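Local coordinates for DyP2 (PDB 4G2C), which is a haem-containing dye-decolorising peroxidase of a lignin-reactive bacterium, probably using peroxide to oxidise dyes and other substrates at its haem, at residues T112-G123 with T163-D172; P249-D257 with F408-F416. All coordinates share one frame; numbering follows the deposited sequence.

Interaction 1: T112-G123 with T163-D172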
loop_
_atom_site.group_PDB
_atom_site.type_symbol
_atom_site.label_atom_id
_atom_site.label_comp_id
_atom_site.label_asym_id
_atom_site.label_seq_id
_atom_site.Cartn_x
_atom_site.Cartn_y
_atom_site.Cartn_z
ATOM N N THR A 112 16.227 3.498 15.105
ATOM C CA THR A 112 16.640 4.674 14.352
ATOM C C THR A 112 15.693 5.017 13.205
ATOM O O THR A 112 14.760 4.270 12.897
ATOM C CB THR A 112 18.057 4.508 13.768
ATOM O OG1 THR A 112 18.079 3.370 12.899
ATOM C CG2 THR A 112 19.082 4.323 14.870
ATOM N N PRO A 113 15.947 6.160 12.560
ATOM C CA PRO A 113 15.111 6.639 11.456
ATOM C C PRO A 113 15.255 5.756 10.205
ATOM O O PRO A 113 16.189 4.959 10.097
ATOM C CB PRO A 113 15.650 8.062 11.190
ATOM C CG PRO A 113 16.494 8.408 12.366
ATOM C CD PRO A 113 17.020 7.110 12.906
ATOM N N TYR A 114 14.313 5.902 9.279
ATOM C CA TYR A 114 14.340 5.188 8.003
ATOM C C TYR A 114 14.676 6.150 6.871
ATOM O O TYR A 114 14.012 7.178 6.683
ATOM C CB TYR A 114 12.990 4.497 7.753
ATOM C CG TYR A 114 12.726 4.034 6.324
ATOM C CD1 TYR A 114 13.625 3.216 5.641
ATOM C CD2 TYR A 114 11.554 4.393 5.672
ATOM C CE1 TYR A 114 13.355 2.790 4.336
ATOM C CE2 TYR A 114 11.284 3.984 4.380
ATOM C CZ TYR A 114 12.176 3.183 3.720
ATOM O OH TYR A 114 11.874 2.787 2.440
ATOM N N LEU A 115 15.726 5.804 6.137
ATOM C CA LEU A 115 16.120 6.488 4.909
ATOM C C LEU A 115 15.962 5.527 3.743
ATOM O O LEU A 115 16.772 4.616 3.567
ATOM C CB LEU A 115 17.584 6.930 4.981
ATOM C CG LEU A 115 18.088 7.491 3.649
ATOM C CD1 LEU A 115 17.150 8.594 3.205
ATOM C CD2 LEU A 115 19.515 8.013 3.753
ATOM N N GLY A 116 14.913 5.710 2.955
ATOM C CA GLY A 116 14.694 4.863 1.799
ATOM C C GLY A 116 15.135 5.562 0.534
ATOM O O GLY A 116 14.975 6.771 0.401
ATOM N N VAL A 117 15.686 4.800 -0.403
ATOM C CA VAL A 117 16.155 5.360 -1.651
ATOM C C VAL A 117 15.641 4.550 -2.855
ATOM O O VAL A 117 15.929 3.356 -2.991
ATOM C CB VAL A 117 17.704 5.441 -1.670
ATOM C CG1 VAL A 117 18.211 5.945 -3.035
ATOM C CG2 VAL A 117 18.219 6.331 -0.534
ATOM N N GLY A 118 14.885 5.204 -3.731
ATOM C CA GLY A 118 14.483 4.582 -4.976
ATOM C C GLY A 118 14.943 5.362 -6.199
ATOM O O GLY A 118 15.048 6.582 -6.146
ATOM N N LEU A 119 15.189 4.647 -7.299
ATOM C CA LEU A 119 15.553 5.227 -8.585
ATOM C C LEU A 119 14.541 4.901 -9.676
ATOM O O LEU A 119 14.055 3.776 -9.756
ATOM C CB LEU A 119 16.914 4.689 -9.022
ATOM C CG LEU A 119 18.078 5.001 -8.085
ATOM C CD1 LEU A 119 19.276 4.156 -8.441
ATOM C CD2 LEU A 119 18.393 6.477 -8.170
ATOM N N THR A 120 14.246 5.878 -10.536
ATOM C CA THR A 120 13.350 5.652 -11.674
ATOM C C THR A 120 14.157 5.155 -12.850
ATOM O O THR A 120 15.382 5.266 -12.858
ATOM C CB THR A 120 12.643 6.943 -12.130
ATOM O OG1 THR A 120 13.622 7.861 -12.648
ATOM C CG2 THR A 120 11.892 7.585 -10.967
ATOM N N ALA A 121 13.477 4.615 -13.856
ATOM C CA ALA A 121 14.175 4.193 -15.070
ATOM C C ALA A 121 14.965 5.374 -15.632
ATOM O O ALA A 121 16.117 5.232 -16.058
ATOM C CB ALA A 121 13.197 3.657 -16.111
ATOM N N HIS A 122 14.345 6.549 -15.626
ATOM C CA HIS A 122 15.043 7.722 -16.122
ATOM C C HIS A 122 16.285 8.007 -15.292
ATOM O O HIS A 122 17.304 8.417 -15.816
ATOM C CB HIS A 122 14.142 8.955 -16.160
ATOM C CG HIS A 122 14.763 10.106 -16.884
ATOM N ND1 HIS A 122 15.640 10.983 -16.277
ATOM C CD2 HIS A 122 14.683 10.487 -18.181
ATOM C CE1 HIS A 122 16.052 11.868 -17.166
ATOM N NE2 HIS A 122 15.486 11.590 -18.329
ATOM N N GLY A 123 16.208 7.766 -13.991
ATOM C CA GLY A 123 17.340 8.029 -13.122
ATOM C C GLY A 123 18.492 7.081 -13.390
ATOM O O GLY A 123 19.652 7.458 -13.268
ATOM N N THR A 163 10.124 15.305 -14.908
ATOM C CA THR A 163 10.887 14.066 -14.983
ATOM C C THR A 163 11.605 13.809 -13.670
ATOM O O THR A 163 12.412 14.615 -13.214
ATOM C CB THR A 163 11.870 14.047 -16.166
ATOM O OG1 THR A 163 11.121 13.934 -17.384
ATOM C CG2 THR A 163 12.825 12.842 -16.060
ATOM N N ILE A 164 11.280 12.679 -13.059
ATOM C CA ILE A 164 11.790 12.330 -11.741
ATOM C C ILE A 164 12.834 11.235 -11.857
ATOM O O ILE A 164 12.638 10.239 -12.563
ATOM C CB ILE A 164 10.647 11.857 -10.843
ATOM C CG1 ILE A 164 9.639 12.994 -10.653
ATOM C CG2 ILE A 164 11.176 11.325 -9.506
ATOM C CD1 ILE A 164 8.375 12.569 -9.950
ATOM N N ASP A 165 13.943 11.424 -11.153
ATOM C CA ASP A 165 15.028 10.465 -11.193
ATOM C C ASP A 165 15.086 9.602 -9.935
ATOM O O ASP A 165 15.468 8.431 -9.993
ATOM C CB ASP A 165 16.354 11.183 -11.435
ATOM C CG ASP A 165 16.445 11.751 -12.844
ATOM O OD1 ASP A 165 16.173 10.987 -13.793
ATOM O OD2 ASP A 165 16.764 12.955 -13.001
ATOM N N ALA A 166 14.681 10.167 -8.806
ATOM C CA ALA A 166 14.860 9.464 -7.551
ATOM C C ALA A 166 13.848 9.859 -6.475
ATOM O O ALA A 166 13.314 10.971 -6.469
ATOM C CB ALA A 166 16.293 9.659 -7.046
ATOM N N VAL A 167 13.587 8.946 -5.549
ATOM C CA VAL A 167 12.785 9.316 -4.393
ATOM C C VAL A 167 13.543 9.031 -3.111
ATOM O O VAL A 167 14.267 8.036 -3.006
ATOM C CB VAL A 167 11.428 8.591 -4.368
ATOM C CG1 VAL A 167 11.634 7.075 -4.240
ATOM C CG2 VAL A 167 10.575 9.123 -3.229
ATOM N N LEU A 168 13.397 9.922 -2.143
ATOM C CA LEU A 168 13.961 9.699 -0.818
ATOM C C LEU A 168 12.811 9.588 0.165
ATOM O O LEU A 168 11.879 10.401 0.130
ATOM C CB LEU A 168 14.857 10.863 -0.410
ATOM C CG LEU A 168 16.299 10.796 -0.887
ATOM C CD1 LEU A 168 16.354 10.268 -2.294
ATOM C CD2 LEU A 168 16.916 12.188 -0.804
ATOM N N LEU A 169 12.861 8.572 1.019
ATOM C CA LEU A 169 11.889 8.431 2.091
ATOM C C LEU A 169 12.610 8.563 3.434
ATOM O O LEU A 169 13.552 7.832 3.722
ATOM C CB LEU A 169 11.154 7.089 1.985
ATOM C CG LEU A 169 10.474 6.816 0.631
ATOM C CD1 LEU A 169 9.976 5.368 0.544
ATOM C CD2 LEU A 169 9.326 7.785 0.378
ATOM N N LEU A 170 12.172 9.526 4.232
ATOM C CA LEU A 170 12.715 9.753 5.557
ATOM C C LEU A 170 11.582 9.588 6.555
ATOM O O LEU A 170 10.656 10.401 6.585
ATOM C CB LEU A 170 13.265 11.177 5.670
ATOM C CG LEU A 170 14.477 11.601 4.850
ATOM C CD1 LEU A 170 14.215 11.477 3.338
ATOM C CD2 LEU A 170 14.855 13.034 5.258
ATOM N N GLY A 171 11.650 8.540 7.370
ATOM C CA GLY A 171 10.547 8.209 8.255
ATOM C C GLY A 171 10.949 7.830 9.672
ATOM O O GLY A 171 12.038 7.288 9.914
ATOM N N ASP A 172 10.052 8.110 10.611
ATOM C CA ASP A 172 10.305 7.848 12.020
ATOM C C ASP A 172 8.980 7.966 12.770
ATOM O O ASP A 172 7.976 8.404 12.202
ATOM C CB ASP A 172 11.335 8.840 12.573
ATOM C CG ASP A 172 12.045 8.327 13.819
ATOM O OD1 ASP A 172 13.020 7.551 13.691
ATOM O OD2 ASP A 172 11.637 8.716 14.936
#
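Tyr114 lays its ring alongside Leu169, ring atom CE2 coming 3.9 Å from Leu169 CB, while one face of the ring, toward its rim, is turned to the backbone N of Gly116. That reach back over its own strand follows from the first torsion (chi1 164°), which sets CG opposite the backbone N. Gly116 leaves the phenol its place: a CB there would collide with Tyr114 OH. The backbones of 114-119 and 166-172 run antiparallel at 166°, with Tyr114-Gly171, Gly116-Leu169 and Gly118-Val167 as the hydrogen-bonded pairs. This ladder belongs to the ferredoxin-like antiparallel sheet of the DyP fold; strand 66-74 continues it beyond 166-172, and there Asp165 and Ala166 both face Leu72 in a classic beta bulge. On the other face Leu115 CD1 meets Leu170 CD1 at 4.1 Å. At Thr120 the backbone N donates to Asp165 O from above the carbonyl plane, and Thr120 OG1 gives its proton to a lone pair of Ile164 O at 2.6 Å. The same OG1, as N-cap of helix 121-127, accepts from Gly123 N at 2.9 Å. A valine in place of Thr120 would probably leave both Ile164 O and the helix N-terminus without this hydroxyl partner. His122 ND1 donates to the syn lone pair of Asp165 OD1 at 2.5 Å, nearly straight (173°) and in the ring plane; Asp165 OD2 accepts from Phe74 N. Thr163 CG2 sits over the imidazole centre in a CH-pi contact, 3.4 Å from the centroid of the His122 ring.

Interaction 2: P249-D257 with F408-F416; sequences PLEQVLVPD and FNSNLGNQF. With ACT (acetate ion), chain E.
Gln415 reaches across to Gln252 with its side-chain amide: NE2 donates to Gln252 O at 2.9 Å (162°), and the acceptor lies close to the amide plane. Beyond CG the Gln415 chain is extended (chi2 176°), which carries the amide clear of its own backbone to meet the end of the 3-10 turn 250-252. Its other end, OE1, turns back to accept from Asn411 N at 3.1 Å and, weakly, from Ser410 N, and these bonds hold the amide's rotation. Gln252 CG lies 3.3 Å from Gln415 NE2, and its own amide, steeply inclined to that of Gln415, gives NE2 to Leu372 O and Arg369 O. Ser410 sets OG between its backbone N and carbonyl carbon (chi1 60°), where it donates to Glu251 O at 2.7 Å. Val255 CG2 lies 3.5 Å from Ser410 CA, and Val253 CG2 packs on Phe408 CB at 3.7 Å. A water donates to both Gln252 O and Phe408 O. An acetate, probably from the crystallisation liquor, accepts from Asn414 ND2 through OXT at 2.8 Å, though its exact placement is doubtful because its methyl sits too near Ser410 OG. The contact thus joins the loop leading into strand 255-256 to the turn between strand 402-409 and helix 416-424, with strand 267-278 pairing with both strands and Ser269 bonding Val253 O.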
loop_
_atom_site.group_PDB
_atom_site.type_symbol
_atom_site.label_atom_id
_atom_site.label_comp_id
_atom_site.label_asym_id
_atom_site.label_seq_id
_atom_site.Cartn_x
_atom_site.Cartn_y
_atom_site.Cartn_z
ATOM N N PRO A 249 6.100 -15.878 -0.335
ATOM C CA PRO A 249 7.479 -16.231 -0.664
ATOM C C PRO A 249 8.293 -14.955 -0.922
ATOM O O PRO A 249 7.721 -13.953 -1.347
ATOM C CB PRO A 249 7.324 -17.029 -1.963
ATOM C CG PRO A 249 6.011 -16.524 -2.569
ATOM C CD PRO A 249 5.140 -16.290 -1.379
ATOM N N LEU A 250 9.602 -14.998 -0.699
ATOM C CA LEU A 250 10.457 -13.860 -1.014
ATOM C C LEU A 250 10.322 -13.378 -2.458
ATOM O O LEU A 250 10.409 -12.174 -2.726
ATOM C CB LEU A 250 11.921 -14.179 -0.714
ATOM C CG LEU A 250 12.255 -14.475 0.747
ATOM C CD1 LEU A 250 13.768 -14.670 0.911
ATOM C CD2 LEU A 250 11.755 -13.350 1.635
ATOM N N GLU A 251 10.106 -14.297 -3.393
ATOM C CA GLU A 251 9.949 -13.898 -4.797
ATOM C C GLU A 251 8.741 -12.976 -5.024
ATOM O O GLU A 251 8.587 -12.405 -6.099
ATOM C CB GLU A 251 9.829 -15.123 -5.705
ATOM C CG GLU A 251 8.522 -15.888 -5.507
ATOM C CD GLU A 251 8.527 -17.247 -6.196
ATOM O OE1 GLU A 251 9.399 -17.475 -7.060
ATOM O OE2 GLU A 251 7.667 -18.086 -5.869
ATOM N N GLN A 252 7.862 -12.857 -4.041
ATOM C CA GLN A 252 6.696 -11.982 -4.212
ATOM C C GLN A 252 7.022 -10.499 -3.936
ATOM O O GLN A 252 6.149 -9.648 -3.994
ATOM C CB GLN A 252 5.511 -12.446 -3.355
ATOM C CG GLN A 252 4.166 -11.888 -3.842
ATOM C CD GLN A 252 2.995 -12.818 -3.569
ATOM O OE1 GLN A 252 3.146 -14.041 -3.559
ATOM N NE2 GLN A 252 1.823 -12.241 -3.334
ATOM N N VAL A 253 8.283 -10.197 -3.635
ATOM C CA VAL A 253 8.669 -8.823 -3.353
ATOM C C VAL A 253 10.105 -8.543 -3.782
ATOM O O VAL A 253 10.400 -7.464 -4.277
ATOM C CB VAL A 253 8.452 -8.464 -1.854
ATOM C CG1 VAL A 253 9.372 -9.284 -0.952
ATOM C CG2 VAL A 253 8.645 -6.978 -1.624
ATOM N N LEU A 254 10.996 -9.519 -3.619
ATOM C CA LEU A 254 12.404 -9.290 -3.918
ATOM C C LEU A 254 12.762 -9.581 -5.371
ATOM O O LEU A 254 12.219 -10.501 -5.999
ATOM C CB LEU A 254 13.298 -10.116 -3.009
ATOM C CG LEU A 254 13.205 -9.843 -1.511
ATOM C CD1 LEU A 254 14.200 -10.733 -0.751
ATOM C CD2 LEU A 254 13.470 -8.367 -1.217
ATOM N N VAL A 255 13.703 -8.792 -5.874
ATOM C CA VAL A 255 14.205 -8.886 -7.238
ATOM C C VAL A 255 15.730 -8.761 -7.157
ATOM O O VAL A 255 16.244 -7.901 -6.439
ATOM C CB VAL A 255 13.679 -7.699 -8.092
ATOM C CG1 VAL A 255 14.122 -7.822 -9.514
ATOM C CG2 VAL A 255 12.140 -7.591 -8.009
ATOM N N PRO A 256 16.458 -9.627 -7.876
ATOM C CA PRO A 256 17.913 -9.470 -7.945
ATOM C C PRO A 256 18.236 -8.067 -8.441
ATOM O O PRO A 256 17.586 -7.591 -9.365
ATOM C CB PRO A 256 18.335 -10.516 -8.981
ATOM C CG PRO A 256 17.206 -11.567 -8.954
ATOM C CD PRO A 256 15.966 -10.816 -8.601
ATOM N N ASP A 257 19.205 -7.407 -7.811
ATOM C CA ASP A 257 19.606 -6.062 -8.198
ATOM C C ASP A 257 20.595 -6.131 -9.368
ATOM O O ASP A 257 21.767 -6.445 -9.183
ATOM C CB ASP A 257 20.238 -5.358 -7.002
ATOM C CG ASP A 257 20.528 -3.904 -7.273
ATOM O OD1 ASP A 257 20.281 -3.460 -8.416
ATOM O OD2 ASP A 257 21.012 -3.214 -6.347
ATOM N N PHE A 408 5.641 -2.239 -2.450
ATOM C CA PHE A 408 6.740 -2.939 -3.092
ATOM C C PHE A 408 6.186 -4.128 -3.866
ATOM O O PHE A 408 5.324 -4.853 -3.358
ATOM C CB PHE A 408 7.771 -3.395 -2.061
ATOM C CG PHE A 408 8.587 -2.273 -1.490
ATOM C CD1 PHE A 408 9.513 -1.601 -2.280
ATOM C CD2 PHE A 408 8.420 -1.878 -0.175
ATOM C CE1 PHE A 408 10.271 -0.555 -1.768
ATOM C CE2 PHE A 408 9.172 -0.843 0.344
ATOM C CZ PHE A 408 10.106 -0.175 -0.458
ATOM N N ASN A 409 6.646 -4.271 -5.111
ATOM C CA ASN A 409 6.306 -5.373 -6.005
ATOM C C ASN A 409 7.587 -5.977 -6.574
ATOM O O ASN A 409 8.570 -5.254 -6.841
ATOM C CB ASN A 409 5.524 -4.887 -7.222
ATOM C CG ASN A 409 4.169 -4.314 -6.886
ATOM O OD1 ASN A 409 3.474 -3.862 -7.788
ATOM N ND2 ASN A 409 3.778 -4.330 -5.603
ATOM N N SER A 410 7.574 -7.285 -6.806
ATOM C CA SER A 410 8.646 -7.897 -7.588
ATOM C C SER A 410 8.284 -7.867 -9.070
ATOM O O SER A 410 9.125 -8.082 -9.926
ATOM C CB SER A 410 8.924 -9.327 -7.122
ATOM O OG SER A 410 7.780 -10.145 -7.259
ATOM N N ASN A 411 7.023 -7.584 -9.363
ATOM C CA ASN A 411 6.526 -7.539 -10.737
ATOM C C ASN A 411 5.353 -6.564 -10.770
ATOM O O ASN A 411 4.240 -6.903 -10.371
ATOM C CB ASN A 411 6.083 -8.936 -11.196
ATOM C CG ASN A 411 5.526 -8.953 -12.626
ATOM O OD1 ASN A 411 4.903 -7.997 -13.081
ATOM N ND2 ASN A 411 5.738 -10.056 -13.327
ATOM N N LEU A 412 5.619 -5.341 -11.215
ATOM C CA LEU A 412 4.626 -4.268 -11.176
ATOM C C LEU A 412 3.394 -4.588 -12.010
ATOM O O LEU A 412 2.273 -4.275 -11.625
ATOM C CB LEU A 412 5.242 -2.934 -11.642
ATOM C CG LEU A 412 6.102 -2.199 -10.622
ATOM C CD1 LEU A 412 6.935 -1.093 -11.308
ATOM C CD2 LEU A 412 5.245 -1.624 -9.490
ATOM N N GLY A 413 3.597 -5.199 -13.170
ATOM C CA GLY A 413 2.462 -5.495 -14.020
ATOM C C GLY A 413 1.564 -6.533 -13.376
ATOM O O GLY A 413 0.336 -6.509 -13.544
ATOM N N ASN A 414 2.161 -7.461 -12.638
ATOM C CA ASN A 414 1.388 -8.596 -12.136
ATOM C C ASN A 414 0.856 -8.371 -10.729
ATOM O O ASN A 414 0.167 -9.225 -10.185
ATOM C CB ASN A 414 2.221 -9.884 -12.165
ATOM C CG ASN A 414 1.369 -11.139 -11.973
ATOM O OD1 ASN A 414 0.352 -11.328 -12.651
ATOM N ND2 ASN A 414 1.779 -11.993 -11.045
ATOM N N GLN A 415 1.199 -7.228 -10.144
ATOM C CA GLN A 415 0.874 -6.968 -8.753
ATOM C C GLN A 415 0.090 -5.662 -8.609
ATOM O O GLN A 415 -1.145 -5.700 -8.643
ATOM C CB GLN A 415 2.127 -7.021 -7.863
ATOM C CG GLN A 415 2.536 -8.440 -7.485
ATOM C CD GLN A 415 3.824 -8.486 -6.700
ATOM O OE1 GLN A 415 4.868 -8.052 -7.183
ATOM N NE2 GLN A 415 3.755 -8.988 -5.463
ATOM N N PHE A 416 0.760 -4.511 -8.487
ATOM C CA PHE A 416 -0.031 -3.276 -8.379
ATOM C C PHE A 416 -0.949 -3.075 -9.578
ATOM O O PHE A 416 -2.146 -2.878 -9.408
ATOM C CB PHE A 416 0.778 -1.992 -8.189
ATOM C CG PHE A 416 -0.032 -0.757 -8.516
ATOM C CD1 PHE A 416 -1.007 -0.304 -7.635
ATOM C CD2 PHE A 416 0.124 -0.107 -9.737
ATOM C CE1 PHE A 416 -1.796 0.790 -7.943
ATOM C CE2 PHE A 416 -0.657 0.998 -10.060
ATOM C CZ PHE A 416 -1.621 1.448 -9.158
HETATM C C ACT E . 4.679 -12.196 -8.311
HETATM O O ACT E . 4.524 -13.372 -7.878
HETATM O OXT ACT E . 3.825 -11.709 -9.098
HETATM C CH3 ACT E . 5.855 -11.385 -7.893
HETATM O O HOH W 1 5.133 -7.412 -2.506
#

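In the fold
The two contacts follow one another along the chain: both segments of interaction 1 precede those of interaction 2. Their centres lie 18 Å apart and their nearest atoms about 5 Å, without touching. Strand 474-484 bridges them: Phe482 meets Ile164 and Val167 of interaction 1, while Met484 and Tyr481 meet Phe408 and Leu412 of interaction 2. Interaction 1 belongs to one antiparallel sheet, interaction 2 to a second, and strand 474-484 of that second sheet touches both contacts, consistent with a junction of the two sheets. Interaction 2 is the one tied to the haem: Phe416 lines its pocket, and the side chain of Asn409 is about 8 Å from the cofactor.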